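Local coordinates for replication protein B (Plasmid RSF1010, PDB 3H20) that synthesises primers on single-stranded DNA, serving as the primase of a broad-host-range plasmid that replicates exclusively in leading-strand mode, at residues K289-L293 / P294-L298; Q8-G11 / R12-A16; T126-E130 / Y131-P135. One frame throughout, in Å; residues are numbered along the deposited sequence.

Contact 1: K289-L293 / P294-L298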
ATOM      1  N   LYS A 289      27.658  13.503  35.688  1.00 32.01           N
ATOM      2  CA  LYS A 289      27.117  12.392  36.474  1.00 32.57           C
ATOM      3  C   LYS A 289      26.391  11.391  35.593  1.00 32.31           C
ATOM      4  O   LYS A 289      26.545  10.186  35.752  1.00 31.51           O
ATOM      5  CB  LYS A 289      26.176  12.905  37.565  1.00 32.66           C
ATOM      6  CG  LYS A 289      26.894  13.520  38.762  1.00 34.76           C
ATOM      7  CD  LYS A 289      26.050  13.432  40.037  1.00 38.45           C
ATOM      8  CE  LYS A 289      24.701  14.144  39.901  1.00 40.06           C
ATOM      9  NZ  LYS A 289      23.999  14.259  41.231  1.00 41.82           N
ATOM     10  N   VAL A 290      25.610  11.917  34.656  1.00 32.73           N
ATOM     11  CA  VAL A 290      24.863  11.120  33.694  1.00 33.78           C
ATOM     12  C   VAL A 290      25.796  10.283  32.804  1.00 33.47           C
ATOM     13  O   VAL A 290      25.567   9.086  32.614  1.00 33.84           O
ATOM     14  CB  VAL A 290      23.941  12.057  32.863  1.00 34.00           C
ATOM     15  CG1 VAL A 290      23.597  11.470  31.501  1.00 36.10           C
ATOM     16  CG2 VAL A 290      22.689  12.394  33.674  1.00 34.79           C
ATOM     17  N   MET A 291      26.859  10.908  32.291  1.00 33.58           N
ATOM     18  CA  MET A 291      27.784  10.235  31.371  1.00 33.36           C
ATOM     19  C   MET A 291      28.609   9.132  32.053  1.00 33.25           C
ATOM     20  O   MET A 291      29.110   8.229  31.381  1.00 32.85           O
ATOM     21  CB  MET A 291      28.708  11.241  30.669  1.00 34.10           C
ATOM     22  CG  MET A 291      28.006  12.217  29.686  1.00 33.94           C
ATOM     23  SD  MET A 291      26.999  11.392  28.418  1.00 35.37           S
ATOM     24  CE  MET A 291      26.441  12.798  27.447  1.00 35.21           C
ATOM     25  N   GLY A 292      28.722   9.203  33.382  1.00 32.73           N
ATOM     26  CA  GLY A 292      29.430   8.188  34.170  1.00 32.72           C
ATOM     27  C   GLY A 292      28.613   6.935  34.478  1.00 32.77           C
ATOM     28  O   GLY A 292      29.168   5.929  34.929  1.00 32.74           O
ATOM     29  N   LEU A 293      27.308   6.982  34.221  1.00 32.34           N
ATOM     30  CA  LEU A 293      26.430   5.858  34.556  1.00 32.32           C
ATOM     31  C   LEU A 293      26.653   4.709  33.582  1.00 32.45           C
ATOM     32  O   LEU A 293      26.693   4.932  32.367  1.00 32.01           O
ATOM     33  CB  LEU A 293      24.954   6.263  34.523  1.00 32.18           C
ATOM     34  CG  LEU A 293      24.442   7.230  35.589  1.00 31.50           C
ATOM     35  CD1 LEU A 293      23.048   7.666  35.234  1.00 32.31           C
ATOM     36  CD2 LEU A 293      24.496   6.605  36.990  1.00 32.88           C
ATOM     37  N   PRO A 294      26.778   3.485  34.117  1.00 32.35           N
ATOM     38  CA  PRO A 294      26.877   2.271  33.303  1.00 32.64           C
ATOM     39  C   PRO A 294      25.712   2.175  32.311  1.00 32.54           C
ATOM     40  O   PRO A 294      25.927   1.811  31.156  1.00 32.60           O
ATOM     41  CB  PRO A 294      26.787   1.131  34.331  1.00 32.51           C
ATOM     42  CG  PRO A 294      27.083   1.746  35.649  1.00 32.60           C
ATOM     43  CD  PRO A 294      26.798   3.203  35.566  1.00 32.53           C
ATOM     44  N   SER A 295      24.506   2.535  32.754  1.00 32.55           N
ATOM     45  CA  SER A 295      23.313   2.501  31.901  1.00 32.16           C
ATOM     46  C   SER A 295      23.472   3.366  30.656  1.00 32.82           C
ATOM     47  O   SER A 295      23.164   2.931  29.549  1.00 32.99           O
ATOM     48  CB  SER A 295      22.062   2.922  32.686  1.00 32.43           C
ATOM     49  OG  SER A 295      22.171   4.262  33.147  1.00 30.52           O
ATOM     50  N   VAL A 296      23.978   4.582  30.848  1.00 32.92           N
ATOM     51  CA  VAL A 296      24.166   5.537  29.766  1.00 33.42           C
ATOM     52  C   VAL A 296      25.297   5.083  28.848  1.00 33.95           C
ATOM     53  O   VAL A 296      25.133   5.076  27.629  1.00 33.73           O
ATOM     54  CB  VAL A 296      24.416   6.966  30.321  1.00 33.44           C
ATOM     55  CG1 VAL A 296      24.779   7.932  29.208  1.00 32.84           C
ATOM     56  CG2 VAL A 296      23.182   7.449  31.051  1.00 33.58           C
ATOM     57  N   GLN A 297      26.409   4.658  29.447  1.00 34.32           N
ATOM     58  CA  GLN A 297      27.562   4.148  28.698  1.00 35.39           C
ATOM     59  C   GLN A 297      27.212   2.954  27.805  1.00 34.87           C
ATOM     60  O   GLN A 297      27.623   2.911  26.634  1.00 35.03           O
ATOM     61  CB  GLN A 297      28.722   3.800  29.645  1.00 34.93           C
ATOM     62  CG  GLN A 297      29.478   5.026  30.164  1.00 36.46           C
ATOM     63  CD  GLN A 297      30.581   4.677  31.146  1.00 37.23           C
ATOM     64  OE1 GLN A 297      30.809   3.501  31.464  1.00 40.91           O
ATOM     65  NE2 GLN A 297      31.272   5.697  31.637  1.00 38.20           N
ATOM     66  N   LEU A 298      26.463   2.000  28.346  1.00 34.85           N
ATOM     67  CA  LEU A 298      26.016   0.828  27.576  1.00 34.76           C
ATOM     68  C   LEU A 298      25.021   1.183  26.463  1.00 34.66           C
ATOM     69  O   LEU A 298      25.164   0.717  25.327  1.00 34.29           O
ATOM     70  CB  LEU A 298      25.444  -0.267  28.500  1.00 35.06           C
ATOM     71  CG  LEU A 298      25.003  -1.585  27.834  1.00 35.21           C
ATOM     72  CD1 LEU A 298      26.156  -2.247  27.055  1.00 36.27           C
ATOM     73  CD2 LEU A 298      24.417  -2.566  28.843  1.00 35.86           C
TER
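The flat carboxamide of Gln297 is held only loosely at its nitrogen end, where NE2 gives a weak hydrogen bond to Met291 O at 3.3 Å, the acceptor somewhat above the amide plane. The contact lies at the corner between two helices, where helix 279-291 gives way to helix 294-304. Leu293 is the N-cap of the second helix, and its O takes a nearly straight bond from Gln297 N at 2.9 Å. Pro294 suits the first turn that follows, since its lack of an N-H costs nothing there and its ring restricts phi.

Val296 fills the inside of the corner. With CG2 beside its backbone N, the valine lays this methyl 3.3 Å from Val290 O and 4.1 Å from Val290 CG1. An alanine here would lack both methyl branches and would probably open a gap between Val290 and Met291 on one helix and the turn of the next. Helix 239-252 covers the same side, with Ala251 against Val290, Phe244 against Leu293, and Gln248 and Ser252 against Val296. The other branch of the valine, CG1, meets the flexible thioether of Met291, 4.2 Å from SD.

Contact 2: Q8-G11 / R12-A16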
ATOM      1  N   GLN A   8     -10.118 -12.728 -32.783  1.00 33.17           N
ATOM      2  CA  GLN A   8     -11.502 -12.673 -32.339  1.00 34.04           C
ATOM      3  C   GLN A   8     -11.618 -12.567 -30.804  1.00 33.30           C
ATOM      4  O   GLN A   8     -12.453 -11.811 -30.278  1.00 33.31           O
ATOM      5  CB  GLN A   8     -12.282 -13.882 -32.879  1.00 34.71           C
ATOM      6  CG  GLN A   8     -12.477 -13.874 -34.424  1.00 38.89           C
ATOM      7  CD  GLN A   8     -11.199 -14.145 -35.231  1.00 42.48           C
ATOM      8  OE1 GLN A   8     -10.250 -14.774 -34.747  1.00 45.95           O
ATOM      9  NE2 GLN A   8     -11.176 -13.670 -36.474  1.00 45.40           N
ATOM     10  N   ALA A   9     -10.781 -13.308 -30.081  1.00 32.65           N
ATOM     11  CA  ALA A   9     -10.808 -13.250 -28.613  1.00 32.28           C
ATOM     12  C   ALA A   9     -10.371 -11.881 -28.092  1.00 32.49           C
ATOM     13  O   ALA A   9     -11.000 -11.323 -27.184  1.00 32.48           O
ATOM     14  CB  ALA A   9      -9.932 -14.353 -28.004  1.00 32.54           C
ATOM     15  N   ILE A  10      -9.279 -11.357 -28.643  1.00 31.90           N
ATOM     16  CA  ILE A  10      -8.790 -10.025 -28.257  1.00 32.19           C
ATOM     17  C   ILE A  10      -9.891  -8.984 -28.511  1.00 32.33           C
ATOM     18  O   ILE A  10     -10.219  -8.189 -27.627  1.00 32.64           O
ATOM     19  CB  ILE A  10      -7.483  -9.652 -29.014  1.00 32.09           C
ATOM     20  CG1 ILE A  10      -6.325 -10.547 -28.564  1.00 31.58           C
ATOM     21  CG2 ILE A  10      -7.096  -8.156 -28.783  1.00 32.36           C
ATOM     22  CD1 ILE A  10      -5.092 -10.522 -29.531  1.00 33.11           C
ATOM     23  N   GLY A  11     -10.457  -9.010 -29.715  1.00 31.78           N
ATOM     24  CA  GLY A  11     -11.550  -8.105 -30.094  1.00 33.01           C
ATOM     25  C   GLY A  11     -12.738  -8.129 -29.138  1.00 32.90           C
ATOM     26  O   GLY A  11     -13.218  -7.071 -28.734  1.00 32.93           O
ATOM     27  N   ARG A  12     -13.220  -9.328 -28.790  1.00 32.72           N
ATOM     28  CA  ARG A  12     -14.304  -9.470 -27.802  1.00 33.91           C
ATOM     29  C   ARG A  12     -13.922  -9.003 -26.403  1.00 33.01           C
ATOM     30  O   ARG A  12     -14.745  -8.383 -25.729  1.00 32.70           O
ATOM     31  CB  ARG A  12     -14.819 -10.910 -27.712  1.00 33.66           C
ATOM     32  CG  ARG A  12     -15.593 -11.376 -28.922  1.00 37.24           C
ATOM     33  CD  ARG A  12     -15.993 -12.850 -28.796  1.00 38.00           C
ATOM     34  NE  ARG A  12     -16.680 -13.277 -30.014  1.00 46.17           N
ATOM     35  CZ  ARG A  12     -17.165 -14.496 -30.241  1.00 49.90           C
ATOM     36  NH1 ARG A  12     -17.047 -15.465 -29.336  1.00 52.73           N
ATOM     37  NH2 ARG A  12     -17.781 -14.749 -31.389  1.00 52.30           N
ATOM     38  N   GLN A  13     -12.690  -9.299 -25.969  1.00 32.23           N
ATOM     39  CA  GLN A  13     -12.219  -8.877 -24.636  1.00 32.56           C
ATOM     40  C   GLN A  13     -12.125  -7.349 -24.515  1.00 32.74           C
ATOM     41  O   GLN A  13     -12.614  -6.773 -23.536  1.00 32.38           O
ATOM     42  CB  GLN A  13     -10.890  -9.560 -24.239  1.00 32.45           C
ATOM     43  CG  GLN A  13     -10.362  -9.144 -22.833  1.00 32.29           C
ATOM     44  CD  GLN A  13      -9.248 -10.034 -22.262  1.00 33.44           C
ATOM     45  OE1 GLN A  13      -8.971 -11.136 -22.762  1.00 32.69           O
ATOM     46  NE2 GLN A  13      -8.626  -9.565 -21.167  1.00 33.04           N
ATOM     47  N   LEU A  14     -11.509  -6.701 -25.507  1.00 32.15           N
ATOM     48  CA  LEU A  14     -11.444  -5.223 -25.559  1.00 33.32           C
ATOM     49  C   LEU A  14     -12.824  -4.551 -25.550  1.00 33.70           C
ATOM     50  O   LEU A  14     -13.015  -3.538 -24.865  1.00 34.82           O
ATOM     51  CB  LEU A  14     -10.635  -4.725 -26.775  1.00 32.81           C
ATOM     52  CG  LEU A  14      -9.195  -5.240 -26.953  1.00 33.13           C
ATOM     53  CD1 LEU A  14      -8.563  -4.716 -28.254  1.00 33.28           C
ATOM     54  CD2 LEU A  14      -8.314  -4.900 -25.759  1.00 34.14           C
ATOM     55  N   LYS A  15     -13.776  -5.097 -26.306  1.00 33.84           N
ATOM     56  CA  LYS A  15     -15.130  -4.540 -26.325  1.00 35.24           C
ATOM     57  C   LYS A  15     -15.787  -4.678 -24.957  1.00 34.84           C
ATOM     58  O   LYS A  15     -16.414  -3.726 -24.477  1.00 34.64           O
ATOM     59  CB  LYS A  15     -16.010  -5.190 -27.407  1.00 35.17           C
ATOM     60  CG  LYS A  15     -17.470  -4.651 -27.441  1.00 36.81           C
ATOM     61  CD  LYS A  15     -18.337  -5.459 -28.405  1.00 37.95           C
ATOM     62  CE  LYS A  15     -19.827  -5.337 -28.085  1.00 43.06           C
ATOM     63  NZ  LYS A  15     -20.641  -6.018 -29.131  1.00 45.03           N
ATOM     64  N   ALA A  16     -15.628  -5.852 -24.332  1.00 34.34           N
ATOM     65  CA  ALA A  16     -16.254  -6.132 -23.036  1.00 34.61           C
ATOM     66  C   ALA A  16     -15.645  -5.258 -21.939  1.00 34.73           C
ATOM     67  O   ALA A  16     -16.343  -4.821 -21.004  1.00 34.85           O
ATOM     68  CB  ALA A  16     -16.101  -7.601 -22.678  1.00 34.47           C
TER
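Helix 6-17, near the start of the N-terminal primase domain, is amphipathic, and the turns 8-11 and 12-16 show how its two sides differ. Four consecutive i to i+4 backbone bonds join them, from the N-H groups of Arg12, Gln13, Leu14 and Lys15 to the carbonyls of Gln8, Ala9, Ile10 and Gly11. The bond from Leu14 N to Ile10 O, at 2.9 Å, is almost straight.

On the inner side Ile10 and Leu14, one turn apart, lie alongside each other. The beta-branched isoleucine sets CG2 anti to its own N, beside the carbonyl carbon and hence toward the next turn, and this methyl meets Leu14 CD1 at 3.8 Å. Leu14 CG, turned beside its backbone N, comes to 3.2 Å from Ile10 O. Both residues are apolar because they face Val44 of helix 41-46, while Leu14 also touches Ile63 of strand 59-65.

The outer side suits long charged chains. Arg12 runs extended from CG to NE, its CG passing 3.4 Å from Gln8 O, and Lys15 brings only its CB near Gly11 O, at 3.6 Å, before the rest of the chain leads off.

Gln13 is a polar residue in a buried position. Its CG stands anti to the backbone N (chi1 -180°), and the extended chain carries the amide away from the helix, where OE1 accepts from Ala147 N and NE2 donates to Arg145 O. Since Arg145 lines the diphosphate pocket, the glutamine acts as a second-shell residue: an amide that both donates and accepts finds backbone partners for both its ends in the interior and ties the chain around a ligand-binding arginine to this helix.

Contact 3: T126-E130 / Y131-P135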
ATOM      1  N   THR A 126     -12.180  -5.403  -1.330  1.00 34.06           N
ATOM      2  CA  THR A 126     -13.462  -5.873  -0.794  1.00 34.17           C
ATOM      3  C   THR A 126     -13.917  -7.156  -1.499  1.00 33.99           C
ATOM      4  O   THR A 126     -14.300  -8.130  -0.840  1.00 34.11           O
ATOM      5  CB  THR A 126     -14.546  -4.743  -0.854  1.00 34.36           C
ATOM      6  OG1 THR A 126     -14.203  -3.717   0.083  1.00 34.35           O
ATOM      7  CG2 THR A 126     -15.937  -5.265  -0.523  1.00 33.71           C
ATOM      8  N   LEU A 127     -13.833  -7.165  -2.828  1.00 33.90           N
ATOM      9  CA  LEU A 127     -14.237  -8.324  -3.616  1.00 33.82           C
ATOM     10  C   LEU A 127     -13.294  -9.507  -3.408  1.00 33.99           C
ATOM     11  O   LEU A 127     -13.747 -10.655  -3.351  1.00 33.95           O
ATOM     12  CB  LEU A 127     -14.345  -7.967  -5.108  1.00 33.62           C
ATOM     13  CG  LEU A 127     -15.476  -7.020  -5.540  1.00 34.75           C
ATOM     14  CD1 LEU A 127     -15.343  -6.639  -7.020  1.00 32.87           C
ATOM     15  CD2 LEU A 127     -16.867  -7.631  -5.272  1.00 35.19           C
ATOM     16  N   ALA A 128     -11.991  -9.227  -3.270  1.00 33.68           N
ATOM     17  CA  ALA A 128     -11.023 -10.285  -2.993  1.00 34.20           C
ATOM     18  C   ALA A 128     -11.323 -10.934  -1.640  1.00 34.73           C
ATOM     19  O   ALA A 128     -11.229 -12.156  -1.487  1.00 34.60           O
ATOM     20  CB  ALA A 128      -9.602  -9.740  -3.037  1.00 34.11           C
ATOM     21  N   SER A 129     -11.697 -10.107  -0.665  1.00 35.15           N
ATOM     22  CA  SER A 129     -12.117 -10.590   0.642  1.00 35.98           C
ATOM     23  C   SER A 129     -13.447 -11.355   0.588  1.00 36.42           C
ATOM     24  O   SER A 129     -13.559 -12.437   1.182  1.00 36.87           O
ATOM     25  CB  SER A 129     -12.204  -9.432   1.644  1.00 35.97           C
ATOM     26  OG  SER A 129     -12.546  -9.918   2.921  1.00 37.04           O
ATOM     27  N   GLU A 130     -14.438 -10.800  -0.116  1.00 36.80           N
ATOM     28  CA  GLU A 130     -15.766 -11.419  -0.245  1.00 37.40           C
ATOM     29  C   GLU A 130     -15.695 -12.852  -0.764  1.00 37.09           C
ATOM     30  O   GLU A 130     -16.405 -13.724  -0.268  1.00 37.35           O
ATOM     31  CB  GLU A 130     -16.695 -10.586  -1.153  1.00 37.21           C
ATOM     32  CG  GLU A 130     -17.413  -9.430  -0.444  1.00 38.71           C
ATOM     33  CD  GLU A 130     -18.328  -8.598  -1.365  1.00 38.97           C
ATOM     34  OE1 GLU A 130     -18.605  -9.022  -2.508  1.00 38.34           O
ATOM     35  OE2 GLU A 130     -18.770  -7.503  -0.927  1.00 42.44           O
ATOM     36  N   TYR A 131     -14.829 -13.086  -1.750  1.00 36.54           N
ATOM     37  CA  TYR A 131     -14.750 -14.375  -2.435  1.00 36.35           C
ATOM     38  C   TYR A 131     -13.443 -15.136  -2.164  1.00 36.47           C
ATOM     39  O   TYR A 131     -13.116 -16.072  -2.887  1.00 36.83           O
ATOM     40  CB  TYR A 131     -15.064 -14.193  -3.946  1.00 35.74           C
ATOM     41  CG  TYR A 131     -16.417 -13.527  -4.119  1.00 35.54           C
ATOM     42  CD1 TYR A 131     -17.591 -14.229  -3.831  1.00 35.16           C
ATOM     43  CD2 TYR A 131     -16.525 -12.179  -4.485  1.00 35.20           C
ATOM     44  CE1 TYR A 131     -18.841 -13.627  -3.936  1.00 33.42           C
ATOM     45  CE2 TYR A 131     -17.788 -11.561  -4.596  1.00 34.69           C
ATOM     46  CZ  TYR A 131     -18.936 -12.300  -4.306  1.00 35.55           C
ATOM     47  OH  TYR A 131     -20.187 -11.730  -4.384  1.00 34.74           O
ATOM     48  N   ASP A 132     -12.728 -14.740  -1.105  1.00 36.78           N
ATOM     49  CA  ASP A 132     -11.443 -15.358  -0.695  1.00 37.08           C
ATOM     50  C   ASP A 132     -10.533 -15.570  -1.922  1.00 37.53           C
ATOM     51  O   ASP A 132      -9.976 -16.645  -2.136  1.00 37.54           O
ATOM     52  CB  ASP A 132     -11.690 -16.663   0.101  1.00 36.84           C
ATOM     53  CG  ASP A 132     -10.464 -17.142   0.906  1.00 37.27           C
ATOM     54  OD1 ASP A 132      -9.481 -16.392   1.108  1.00 35.26           O
ATOM     55  OD2 ASP A 132     -10.507 -18.295   1.368  1.00 37.21           O
ATOM     56  N   ALA A 133     -10.412 -14.522  -2.732  1.00 37.83           N
ATOM     57  CA  ALA A 133      -9.553 -14.526  -3.902  1.00 38.90           C
ATOM     58  C   ALA A 133      -8.131 -14.071  -3.529  1.00 39.72           C
ATOM     59  O   ALA A 133      -7.818 -13.914  -2.345  1.00 39.52           O
ATOM     60  CB  ALA A 133     -10.161 -13.650  -4.992  1.00 38.69           C
ATOM     61  N   ASP A 134      -7.266 -13.887  -4.524  1.00 40.76           N
ATOM     62  CA  ASP A 134      -5.866 -13.508  -4.258  1.00 41.84           C
ATOM     63  C   ASP A 134      -5.776 -12.039  -3.822  1.00 42.35           C
ATOM     64  O   ASP A 134      -6.019 -11.138  -4.632  1.00 42.76           O
ATOM     65  CB  ASP A 134      -4.990 -13.763  -5.503  1.00 41.80           C
ATOM     66  CG  ASP A 134      -3.486 -13.740  -5.193  1.00 42.89           C
ATOM     67  OD1 ASP A 134      -3.075 -13.127  -4.183  1.00 40.55           O
ATOM     68  OD2 ASP A 134      -2.708 -14.325  -5.983  1.00 43.69           O
ATOM     69  N   PRO A 135      -5.417 -11.788  -2.547  1.00 43.17           N
ATOM     70  CA  PRO A 135      -5.353 -10.406  -2.061  1.00 43.81           C
ATOM     71  C   PRO A 135      -4.207  -9.595  -2.683  1.00 44.49           C
ATOM     72  O   PRO A 135      -4.298  -8.367  -2.769  1.00 45.05           O
ATOM     73  CB  PRO A 135      -5.118 -10.574  -0.555  1.00 43.77           C
ATOM     74  CG  PRO A 135      -4.409 -11.885  -0.428  1.00 43.51           C
ATOM     75  CD  PRO A 135      -5.016 -12.757  -1.505  1.00 43.30           C
TER
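Glu130 and Tyr131 both turn CG beside the backbone N (chi1 -84° and -56°); with the chain leaving the helix at Tyr131, the two side chains lie alongside each other. They stand at a Schellman motif, the C-terminal cap of helix 117-130. Glu130 CB lies over one face of the tyrosine ring, offset toward the rim, in a CH-pi contact 4.0 Å from the ring centroid. The extended glutamate chain brings OE1 to 3.4 Å from Tyr131 CE2, its carboxylate plane nearly perpendicular to the ring.

Each polar end looks beyond this pair for its chief partner: Glu130 OE2 forms a salt bridge with Arg92, and Tyr131 OH is hydrogen-bonded to Glu90. A glutamate suits the place because its CB can lie on the ring while the chain beyond carries the carboxylate to the arginine. Leu127, one turn earlier, runs alongside the tyrosine too, CD2 to CE2 at 4.1 Å, and on the strand 73-79 side it touches Val74 and Val76.

The backbone closes the helix in stages. Tyr131 N still bonds to Leu127 O at 3.1 Å, the last regular helical link. Asp132 then takes a left-handed conformation (phi 45°), less common for residues with a CB though aspartate tolerates it better than most, and turns the chain off the helix. Its N makes a weak bond to Ser129 O at 3.4 Å. Small side chains fit where the chain folds back against the last turn: Ala128 CB and Ala133 CB are 4.4 Å apart, and the latter also packs on Val76. The 6→1 hydrogen bond that defines the motif, Ala133 N to Ala128 O, is short at 2.8 Å, the donor lying in the carbonyl plane on a lone pair.

In the fold
Along the chain contact 2 comes first, then contact 3, then contact 1. Contacts 2 and 3 belong to the N-terminal primase domain, their centres about 26 Å apart: helix 6-17 touches strand 59-65 of one sheet and strand 96-99 of the other; helix 117-130 ends beside strand 73-79 of that second sheet. The bound diphosphate is closer to contact 3, about 7 Å from the side chain of Asp134, than to contact 2, about 11 Å from that of Gln13. Contact 1 joins helices 279-291 and 294-304, its centre about 73 Å from that of contact 2 and 54 Å from that of contact 3, consistent with a helical bundle set apart from the diphosphate site.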